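Local coordinates for protein deferrochelatase (Vibrio cholerae, PDB 5DE0) that binds heme b and probably acts as a peroxidase of the dye-decolorizing (DyP) family, at residues N29-V33 and I121-I125; G53-S59 and I100-R106; M72-L78 and F168-Y173. Residues are numbered along the deposited sequence.

Contact 1: N29-V33 and I121-I125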
loop_
_atom_site.group_PDB
_atom_site.type_symbol
_atom_site.label_atom_id
_atom_site.label_comp_id
_atom_site.label_asym_id
_atom_site.label_seq_id
_atom_site.Cartn_x
_atom_site.Cartn_y
_atom_site.Cartn_z
ATOM N N ASN B 29 5.199 -23.284 17.788
ATOM C CA ASN B 29 3.999 -23.058 18.598
ATOM C C ASN B 29 2.711 -23.162 17.791
ATOM O O ASN B 29 1.864 -22.271 17.839
ATOM C CB ASN B 29 4.071 -21.692 19.287
ATOM C CG ASN B 29 5.065 -21.671 20.431
ATOM O OD1 ASN B 29 5.213 -22.654 21.156
ATOM N ND2 ASN B 29 5.753 -20.549 20.600
ATOM N N HIS B 30 2.581 -24.262 17.057
ATOM C CA HIS B 30 1.489 -24.464 16.109
ATOM C C HIS B 30 0.103 -24.329 16.741
ATOM O O HIS B 30 -0.829 -23.842 16.102
ATOM C CB HIS B 30 1.622 -25.839 15.450
ATOM C CG HIS B 30 2.834 -25.979 14.581
ATOM N ND1 HIS B 30 4.118 -25.853 15.065
ATOM C CD2 HIS B 30 2.956 -26.237 13.256
ATOM C CE1 HIS B 30 4.978 -26.025 14.077
ATOM N NE2 HIS B 30 4.299 -26.259 12.970
ATOM N N ALA B 31 -0.033 -24.757 17.993
ATOM C CA ALA B 31 -1.319 -24.690 18.679
ATOM C C ALA B 31 -1.697 -23.241 18.977
ATOM O O ALA B 31 -2.869 -22.867 18.894
ATOM C CB ALA B 31 -1.289 -25.504 19.956
ATOM N N HIS B 32 -0.700 -22.428 19.318
ATOM C CA HIS B 32 -0.934 -21.018 19.605
ATOM C C HIS B 32 -1.302 -20.278 18.320
ATOM O O HIS B 32 -2.131 -19.364 18.331
ATOM C CB HIS B 32 0.301 -20.374 20.246
ATOM C CG HIS B 32 0.747 -21.034 21.519
ATOM N ND1 HIS B 32 0.208 -22.211 21.980
ATOM C CD2 HIS B 32 1.693 -20.670 22.420
ATOM C CE1 HIS B 32 0.803 -22.553 23.112
ATOM N NE2 HIS B 32 1.703 -21.635 23.400
ATOM N N VAL B 33 -0.683 -20.688 17.216
ATOM C CA VAL B 33 -0.931 -20.074 15.920
ATOM C C VAL B 33 -2.343 -20.376 15.423
ATOM O O VAL B 33 -3.044 -19.481 14.948
ATOM C CB VAL B 33 0.091 -20.547 14.872
ATOM C CG1 VAL B 33 -0.248 -19.970 13.509
ATOM C CG2 VAL B 33 1.498 -20.146 15.290
ATOM N N ILE B 121 1.582 -14.076 18.097
ATOM C CA ILE B 121 2.262 -15.182 17.425
ATOM C C ILE B 121 3.257 -14.711 16.367
ATOM O O ILE B 121 3.518 -15.415 15.390
ATOM C CB ILE B 121 1.250 -16.138 16.760
ATOM C CG1 ILE B 121 0.404 -15.391 15.727
ATOM C CG2 ILE B 121 0.359 -16.786 17.808
ATOM C CD1 ILE B 121 -0.384 -16.300 14.812
ATOM N N ALA B 122 3.819 -13.525 16.573
ATOM C CA ALA B 122 4.734 -12.930 15.605
ATOM C C ALA B 122 6.029 -13.731 15.458
ATOM O O ALA B 122 6.582 -13.835 14.363
ATOM C CB ALA B 122 5.047 -11.494 16.000
ATOM N N GLN B 123 6.504 -14.299 16.564
ATOM C CA GLN B 123 7.762 -15.042 16.569
ATOM C C GLN B 123 7.567 -16.498 16.157
ATOM O O GLN B 123 8.533 -17.223 15.912
ATOM C CB GLN B 123 8.410 -14.974 17.953
ATOM C CG GLN B 123 8.760 -13.567 18.403
ATOM C CD GLN B 123 9.773 -12.900 17.494
ATOM O OE1 GLN B 123 9.455 -11.941 16.791
ATOM N NE2 GLN B 123 11.001 -13.409 17.501
ATOM N N ASP B 124 6.309 -16.919 16.090
ATOM C CA ASP B 124 5.970 -18.289 15.724
ATOM C C ASP B 124 5.739 -18.410 14.222
ATOM O O ASP B 124 5.581 -19.508 13.692
ATOM C CB ASP B 124 4.720 -18.751 16.479
ATOM C CG ASP B 124 4.792 -18.460 17.967
ATOM O OD1 ASP B 124 5.895 -18.563 18.545
ATOM O OD2 ASP B 124 3.742 -18.122 18.555
ATOM N N ILE B 125 5.738 -17.266 13.545
ATOM C CA ILE B 125 5.285 -17.170 12.162
ATOM C C ILE B 125 6.284 -16.426 11.280
ATOM O O ILE B 125 6.922 -15.470 11.721
ATOM C CB ILE B 125 3.911 -16.455 12.094
ATOM C CG1 ILE B 125 2.822 -17.347 12.682
ATOM C CG2 ILE B 125 3.542 -16.075 10.672
ATOM C CD1 ILE B 125 2.687 -18.658 11.966
#
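The start of helix 30-38 packs here against the turn that leads into strand 125-134. Strands 18-26 and 125-134 are neighbours in the antiparallel sheet of the N-terminal ferredoxin-like half of the DyP fold. The contact therefore lies at one end of that strand pair.

One direct hydrogen bond joins the segments. Asn29 ND2 donates to Asp124 OD1 at 2.9 Å, with an N-H...acceptor angle of 159°. Asn29 sits at the N-cap position of the helix, but its side chain does not cap it. The amide reaches across to the turn instead. Asp124 OD1 also accepts from Gln28 NE2, so one carboxylate oxygen serves two neighbouring side chains. Backbone hydrogen bonds of Asp124 with Arg27 and Gln28 hold the same corner.

The apolar part lies beside this polar corner. Val33 CG1 meets Ile121 CD1 at 3.9 Å and Ile125 CD1 at 3.6 Å. Its other methyl, CG2, rests on Asp124 CB at 3.7 Å. Ile121 CG2 is 3.6 Å from His32 O, so the isoleucine also touches the helix backbone. Val33 and Ile125 both reach Val26 of strand 18-26, which extends the apolar patch onto the sheet.

Each segment is also braced internally. Val33 N bonds to Asn29 O at 3.1 Å in the first helical turn, and Asp124 N bonds to Ile121 O at 3.2 Å.

Asp124 places a carboxylate beside an apolar patch. The amides of Asn29 and Gln28 satisfy its OD1 there, so polar and apolar contacts together hold the turn to the helix start.

Contact 2: G53-S59 and I100-R106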
loop_
_atom_site.group_PDB
_atom_site.type_symbol
_atom_site.label_atom_id
_atom_site.label_comp_id
_atom_site.label_asym_id
_atom_site.label_seq_id
_atom_site.Cartn_x
_atom_site.Cartn_y
_atom_site.Cartn_z
ATOM N N GLY B 53 -19.964 0.642 8.134
ATOM C CA GLY B 53 -19.609 0.896 6.750
ATOM C C GLY B 53 -18.318 0.225 6.316
ATOM O O GLY B 53 -18.016 0.160 5.124
ATOM N N ALA B 54 -17.557 -0.276 7.285
ATOM C CA ALA B 54 -16.277 -0.915 7.001
ATOM C C ALA B 54 -16.454 -2.166 6.151
ATOM O O ALA B 54 -15.675 -2.413 5.229
ATOM C CB ALA B 54 -15.564 -1.257 8.290
ATOM N N GLU B 55 -17.483 -2.946 6.474
ATOM C CA GLU B 55 -17.783 -4.195 5.780
ATOM C C GLU B 55 -16.555 -5.101 5.715
ATOM O O GLU B 55 -16.298 -5.748 4.699
ATOM C CB GLU B 55 -18.322 -3.913 4.375
ATOM C CG GLU B 55 -19.634 -3.133 4.375
ATOM C CD GLU B 55 -20.199 -2.923 2.984
ATOM O OE1 GLU B 55 -19.563 -3.366 2.002
ATOM O OE2 GLU B 55 -21.283 -2.312 2.872
ATOM N N LEU B 56 -15.801 -5.132 6.810
ATOM C CA LEU B 56 -14.603 -5.957 6.900
ATOM C C LEU B 56 -14.962 -7.438 6.898
ATOM O O LEU B 56 -15.836 -7.877 7.647
ATOM C CB LEU B 56 -13.804 -5.608 8.157
ATOM C CG LEU B 56 -12.544 -6.438 8.413
ATOM C CD1 LEU B 56 -11.481 -6.164 7.357
ATOM C CD2 LEU B 56 -12.007 -6.167 9.807
ATOM N N THR B 57 -14.290 -8.199 6.041
ATOM C CA THR B 57 -14.527 -9.632 5.933
ATOM C C THR B 57 -13.216 -10.393 6.065
ATOM O O THR B 57 -12.140 -9.804 5.981
ATOM C CB THR B 57 -15.188 -9.996 4.596
ATOM O OG1 THR B 57 -14.315 -9.635 3.519
ATOM C CG2 THR B 57 -16.513 -9.266 4.434
ATOM N N VAL B 58 -13.303 -11.703 6.269
ATOM C CA VAL B 58 -12.104 -12.518 6.423
ATOM C C VAL B 58 -12.349 -13.964 5.989
ATOM O O VAL B 58 -13.455 -14.490 6.127
ATOM C CB VAL B 58 -11.595 -12.492 7.890
ATOM C CG1 VAL B 58 -12.590 -13.168 8.823
ATOM C CG2 VAL B 58 -10.216 -13.133 8.005
ATOM N N SER B 59 -11.316 -14.592 5.436
ATOM C CA SER B 59 -11.351 -16.016 5.129
ATOM C C SER B 59 -9.980 -16.638 5.366
ATOM O O SER B 59 -8.993 -16.240 4.746
ATOM C CB SER B 59 -11.795 -16.254 3.686
ATOM O OG SER B 59 -11.812 -17.638 3.393
ATOM N N ILE B 100 -4.400 -15.770 4.691
ATOM C CA ILE B 100 -5.345 -14.872 5.341
ATOM C C ILE B 100 -5.870 -13.866 4.325
ATOM O O ILE B 100 -5.124 -13.009 3.853
ATOM C CB ILE B 100 -4.705 -14.120 6.524
ATOM C CG1 ILE B 100 -4.203 -15.105 7.581
ATOM C CG2 ILE B 100 -5.700 -13.141 7.138
ATOM C CD1 ILE B 100 -3.567 -14.442 8.785
ATOM N N HIS B 101 -7.151 -13.976 3.986
ATOM C CA HIS B 101 -7.755 -13.108 2.979
ATOM C C HIS B 101 -8.831 -12.204 3.579
ATOM O O HIS B 101 -9.815 -12.684 4.144
ATOM C CB HIS B 101 -8.344 -13.949 1.842
ATOM C CG HIS B 101 -9.185 -13.168 0.882
ATOM N ND1 HIS B 101 -10.344 -13.672 0.331
ATOM C CD2 HIS B 101 -9.035 -11.925 0.368
ATOM C CE1 HIS B 101 -10.875 -12.770 -0.475
ATOM N NE2 HIS B 101 -10.099 -11.701 -0.472
ATOM N N CYS B 102 -8.629 -10.895 3.448
ATOM C CA CYS B 102 -9.588 -9.901 3.917
ATOM C C CYS B 102 -9.885 -8.883 2.821
ATOM O O CYS B 102 -9.021 -8.589 1.998
ATOM C CB CYS B 102 -9.057 -9.177 5.158
ATOM S SG CYS B 102 -8.569 -10.242 6.532
ATOM N N HIS B 103 -11.102 -8.349 2.811
ATOM C CA HIS B 103 -11.411 -7.198 1.967
ATOM C C HIS B 103 -12.446 -6.310 2.650
ATOM O O HIS B 103 -13.343 -6.804 3.331
ATOM C CB HIS B 103 -11.891 -7.636 0.574
ATOM C CG HIS B 103 -13.154 -8.441 0.579
ATOM N ND1 HIS B 103 -14.401 -7.872 0.730
ATOM C CD2 HIS B 103 -13.363 -9.770 0.427
ATOM C CE1 HIS B 103 -15.322 -8.818 0.683
ATOM N NE2 HIS B 103 -14.720 -9.978 0.501
ATOM N N ALA B 104 -12.306 -4.999 2.472
ATOM C CA ALA B 104 -13.167 -4.034 3.150
ATOM C C ALA B 104 -13.300 -2.742 2.351
ATOM O O ALA B 104 -12.675 -2.582 1.303
ATOM C CB ALA B 104 -12.631 -3.738 4.545
ATOM N N THR B 105 -14.112 -1.818 2.857
ATOM C CA THR B 105 -14.334 -0.542 2.182
ATOM C C THR B 105 -13.272 0.481 2.572
ATOM O O THR B 105 -13.276 1.609 2.078
ATOM C CB THR B 105 -15.731 0.035 2.495
ATOM O OG1 THR B 105 -15.855 0.267 3.903
ATOM C CG2 THR B 105 -16.819 -0.930 2.048
ATOM N N ARG B 106 -12.364 0.083 3.458
ATOM C CA ARG B 106 -11.255 0.948 3.853
ATOM C C ARG B 106 -9.971 0.142 4.028
ATOM O O ARG B 106 -10.003 -1.039 4.379
ATOM C CB ARG B 106 -11.596 1.718 5.135
ATOM C CG ARG B 106 -12.356 0.910 6.170
ATOM C CD ARG B 106 -12.909 1.798 7.280
ATOM N NE ARG B 106 -11.865 2.313 8.162
ATOM C CZ ARG B 106 -12.097 2.856 9.353
ATOM N NH1 ARG B 106 -13.340 2.953 9.808
ATOM N NH2 ARG B 106 -11.091 3.298 10.095
HETATM O O HOH W 1 -15.825 -5.447 1.761
#
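Leu56, Val58, Cys102 and Ala104 form the apolar centre of this contact between strands 57-62 and 98-104. The two are adjacent antiparallel strands of the N-terminal ferredoxin-like domain of the DyP fold, and 57-62 is the outermost strand within the chain. Val58 CG2 lies 3.6 Å from Cys102 SG, and Leu56 CD1 lies 3.9 Å from Ala104 CB. Helices 40-50 and 108-117 cover this face: Val44 meets both Leu56 and Val58, and Leu110 meets Leu56 and Cys102.

The backbones come next. The axes of 57-59 and 100-104 come within 4.7 Å, with their N-to-C directions at 163°, close to antiparallel. Ser59 and His101 form a hydrogen-bonded pair, with Ser59 N to His101 O at 2.8 Å and His101 N to Ser59 O at 3.0 Å. Further along, Thr57 N donates to His103 O at 3.2 Å, and Thr57 OG1 donates to the same oxygen at 3.0 Å.

Thr57, Ser59, His101 and His103 point to the other face of the sheet. Thr57 CB makes a CH-pi contact over the His103 ring, 4.3 Å from its centroid. Both histidine rings meet His234, and each has a polar partner beyond the strands: His101 ND1 bonds to Tyr252 OH, and His103 NE2 to Ala10 O. Water 1 links Glu55 O to His103 ND1, at 3.0 Å from each.

Beyond Ala104 hydrogen bonds still join the loops. Thr105 N donates to Ala54 O at 2.9 Å. Arg106 forms a salt bridge with Asp108 and packs on Leu137 of the second subunit. The last link is very short: Thr105 OG1 donates to Gly53 O at 2.5 Å.

Contact 3: M72-L78 and F168-Y173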
loop_
_atom_site.group_PDB
_atom_site.type_symbol
_atom_site.label_atom_id
_atom_site.label_comp_id
_atom_site.label_asym_id
_atom_site.label_seq_id
_atom_site.Cartn_x
_atom_site.Cartn_y
_atom_site.Cartn_z
ATOM N N MET B 72 -8.890 -33.388 11.592
ATOM C CA MET B 72 -9.862 -33.464 10.510
ATOM C C MET B 72 -9.194 -33.915 9.213
ATOM O O MET B 72 -8.117 -33.440 8.857
ATOM C CB MET B 72 -10.553 -32.109 10.317
ATOM C CG MET B 72 -11.275 -31.948 8.985
ATOM S SD MET B 72 -12.558 -33.185 8.692
ATOM C CE MET B 72 -13.634 -32.904 10.097
ATOM N N ALA B 73 -9.836 -34.853 8.524
ATOM C CA ALA B 73 -9.351 -35.334 7.234
ATOM C C ALA B 73 -9.268 -34.196 6.219
ATOM O O ALA B 73 -10.054 -33.251 6.267
ATOM C CB ALA B 73 -10.248 -36.442 6.708
ATOM N N SER B 74 -8.308 -34.290 5.307
ATOM C CA SER B 74 -8.115 -33.259 4.302
ATOM C C SER B 74 -9.169 -33.371 3.207
ATOM O O SER B 74 -9.689 -34.457 2.953
ATOM C CB SER B 74 -6.714 -33.349 3.697
ATOM O OG SER B 74 -6.656 -34.356 2.705
ATOM N N PRO B 75 -9.495 -32.233 2.565
ATOM C CA PRO B 75 -10.393 -32.213 1.405
ATOM C C PRO B 75 -9.883 -33.130 0.302
ATOM O O PRO B 75 -8.674 -33.168 0.059
ATOM C CB PRO B 75 -10.362 -30.747 0.956
ATOM C CG PRO B 75 -9.982 -29.991 2.187
ATOM C CD PRO B 75 -9.033 -30.877 2.915
ATOM N N PRO B 76 -10.796 -33.866 -0.350
ATOM C CA PRO B 76 -10.470 -34.874 -1.367
ATOM C C PRO B 76 -9.556 -34.361 -2.481
ATOM O O PRO B 76 -8.671 -35.090 -2.933
ATOM C CB PRO B 76 -11.844 -35.251 -1.937
ATOM C CG PRO B 76 -12.798 -34.995 -0.825
ATOM C CD PRO B 76 -12.248 -33.769 -0.116
ATOM N N GLU B 77 -9.764 -33.118 -2.908
ATOM C CA GLU B 77 -9.050 -32.576 -4.061
ATOM C C GLU B 77 -7.876 -31.671 -3.681
ATOM O O GLU B 77 -7.153 -31.186 -4.552
ATOM C CB GLU B 77 -10.017 -31.799 -4.959
ATOM C CG GLU B 77 -11.284 -32.557 -5.317
ATOM C CD GLU B 77 -12.162 -31.785 -6.280
ATOM O OE1 GLU B 77 -11.618 -31.165 -7.215
ATOM O OE2 GLU B 77 -13.397 -31.789 -6.094
ATOM N N LEU B 78 -7.689 -31.437 -2.386
ATOM C CA LEU B 78 -6.619 -30.554 -1.925
ATOM C C LEU B 78 -5.242 -31.163 -2.175
ATOM O O LEU B 78 -4.921 -32.231 -1.654
ATOM C CB LEU B 78 -6.790 -30.230 -0.437
ATOM C CG LEU B 78 -5.748 -29.287 0.176
ATOM C CD1 LEU B 78 -5.707 -27.959 -0.568
ATOM C CD2 LEU B 78 -6.034 -29.061 1.653
ATOM N N PHE B 168 -17.202 -31.119 4.202
ATOM C CA PHE B 168 -16.559 -29.875 3.791
ATOM C C PHE B 168 -17.540 -28.884 3.166
ATOM O O PHE B 168 -17.130 -27.886 2.571
ATOM C CB PHE B 168 -15.416 -30.165 2.809
ATOM C CG PHE B 168 -14.373 -31.103 3.351
ATOM C CD1 PHE B 168 -13.371 -30.639 4.189
ATOM C CD2 PHE B 168 -14.390 -32.450 3.019
ATOM C CE1 PHE B 168 -12.409 -31.501 4.689
ATOM C CE2 PHE B 168 -13.430 -33.315 3.516
ATOM C CZ PHE B 168 -12.441 -32.839 4.350
ATOM N N ALA B 169 -18.832 -29.164 3.306
ATOM C CA ALA B 169 -19.876 -28.286 2.780
ATOM C C ALA B 169 -19.777 -26.889 3.385
ATOM O O ALA B 169 -19.704 -26.732 4.608
ATOM C CB ALA B 169 -21.252 -28.875 3.044
ATOM N N GLY B 170 -19.767 -25.879 2.522
ATOM C CA GLY B 170 -19.601 -24.508 2.964
ATOM C C GLY B 170 -18.152 -24.082 2.840
ATOM O O GLY B 170 -17.828 -22.896 2.969
ATOM N N GLY B 171 -17.279 -25.056 2.597
ATOM C CA GLY B 171 -15.875 -24.778 2.363
ATOM C C GLY B 171 -15.613 -24.493 0.897
ATOM O O GLY B 171 -16.489 -24.692 0.053
ATOM N N SER B 172 -14.405 -24.036 0.586
ATOM C CA SER B 172 -14.075 -23.651 -0.779
ATOM C C SER B 172 -12.594 -23.841 -1.085
ATOM O O SER B 172 -11.738 -23.570 -0.243
ATOM C CB SER B 172 -14.481 -22.194 -1.024
ATOM O OG SER B 172 -14.186 -21.793 -2.348
ATOM N N TYR B 173 -12.296 -24.309 -2.295
ATOM C CA TYR B 173 -10.910 -24.453 -2.734
ATOM C C TYR B 173 -10.363 -23.111 -3.202
ATOM O O TYR B 173 -11.065 -22.341 -3.854
ATOM C CB TYR B 173 -10.795 -25.495 -3.846
ATOM C CG TYR B 173 -11.047 -26.910 -3.379
ATOM C CD1 TYR B 173 -10.017 -27.689 -2.867
ATOM C CD2 TYR B 173 -12.318 -27.468 -3.446
ATOM C CE1 TYR B 173 -10.244 -28.985 -2.437
ATOM C CE2 TYR B 173 -12.555 -28.762 -3.017
ATOM C CZ TYR B 173 -11.515 -29.515 -2.515
ATOM O OH TYR B 173 -11.748 -30.801 -2.088
#
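A proline wedged between two aromatic side chains is the striking feature here. Pro75 CA lies over the face of the Phe168 ring, 3.9 Å from its centroid, in a CH-pi contact. Pro75 CB lies 3.8 Å from Tyr173 CE1. The contact joins the two halves of the DyP fold: the loop after helix 64-67 in the N-terminal half, and the turn at Phe168 with the start of strand 172-181 in the C-terminal half.

Two beta turns shape the surfaces. Pro75 to Leu78 is a type I turn, closed by Leu78 N to Pro75 O at 3.2 Å. Phe168 to Gly171 is a type II turn, closed by Gly171 N to Phe168 O at 2.8 Å. Gly170 has phi/psi of 97/-12°, where a CB would crowd the preceding carbonyl. Phe168 opens the second turn and Tyr173 lies two residues past its end; the CA-to-CB bonds of both point toward 72-78.

Further residues surround the phenylalanine. Pro76 CD is 3.8 Å from Phe168 CE2. Met72 SD makes an oblique Met-aromatic contact, 5.1 Å from the ring centroid. Ala73 O sits near the ring plane, 3.1 Å from Phe168 CZ, and accepts a hydrogen bond from Trp67. Met296 of helix 294-299 also packs on Phe168 and Met72.

Tyr173 meets Phe290 edge-to-face, and Phe290 also touches Pro75 and Leu78. Leu78 CB reaches Tyr173 CE1 at 4.2 Å. Glu77 directs OE1 to Thr255 OG1. Its backbone amide makes the direct hydrogen bond between the segments: Glu77 N donates to Tyr173 OH at 3.2 Å, with an angle of 157°.

In the fold
The contacts are spread across the chain, with centres 23 to 24 Å apart, and none touches another. Contacts 1 and 2 belong to the same N-terminal sheet, whose order is 57-62, 98-104, 18-26, 125-134. Contact 2 pairs the first two strands, and contact 1 lies at one end of the last two, 18-26 and 125-134. Their nearest atoms are about 7 Å apart. Contact 3 ties the N-terminal half to strand 172-181 of the C-terminal sheet, about 7 Å from contact 2 and 13 Å from contact 1 at the nearest atoms. The heme pocket is formed by residues between 141 and 277, and the Tyr173 side chain is about 12 Å from the heme.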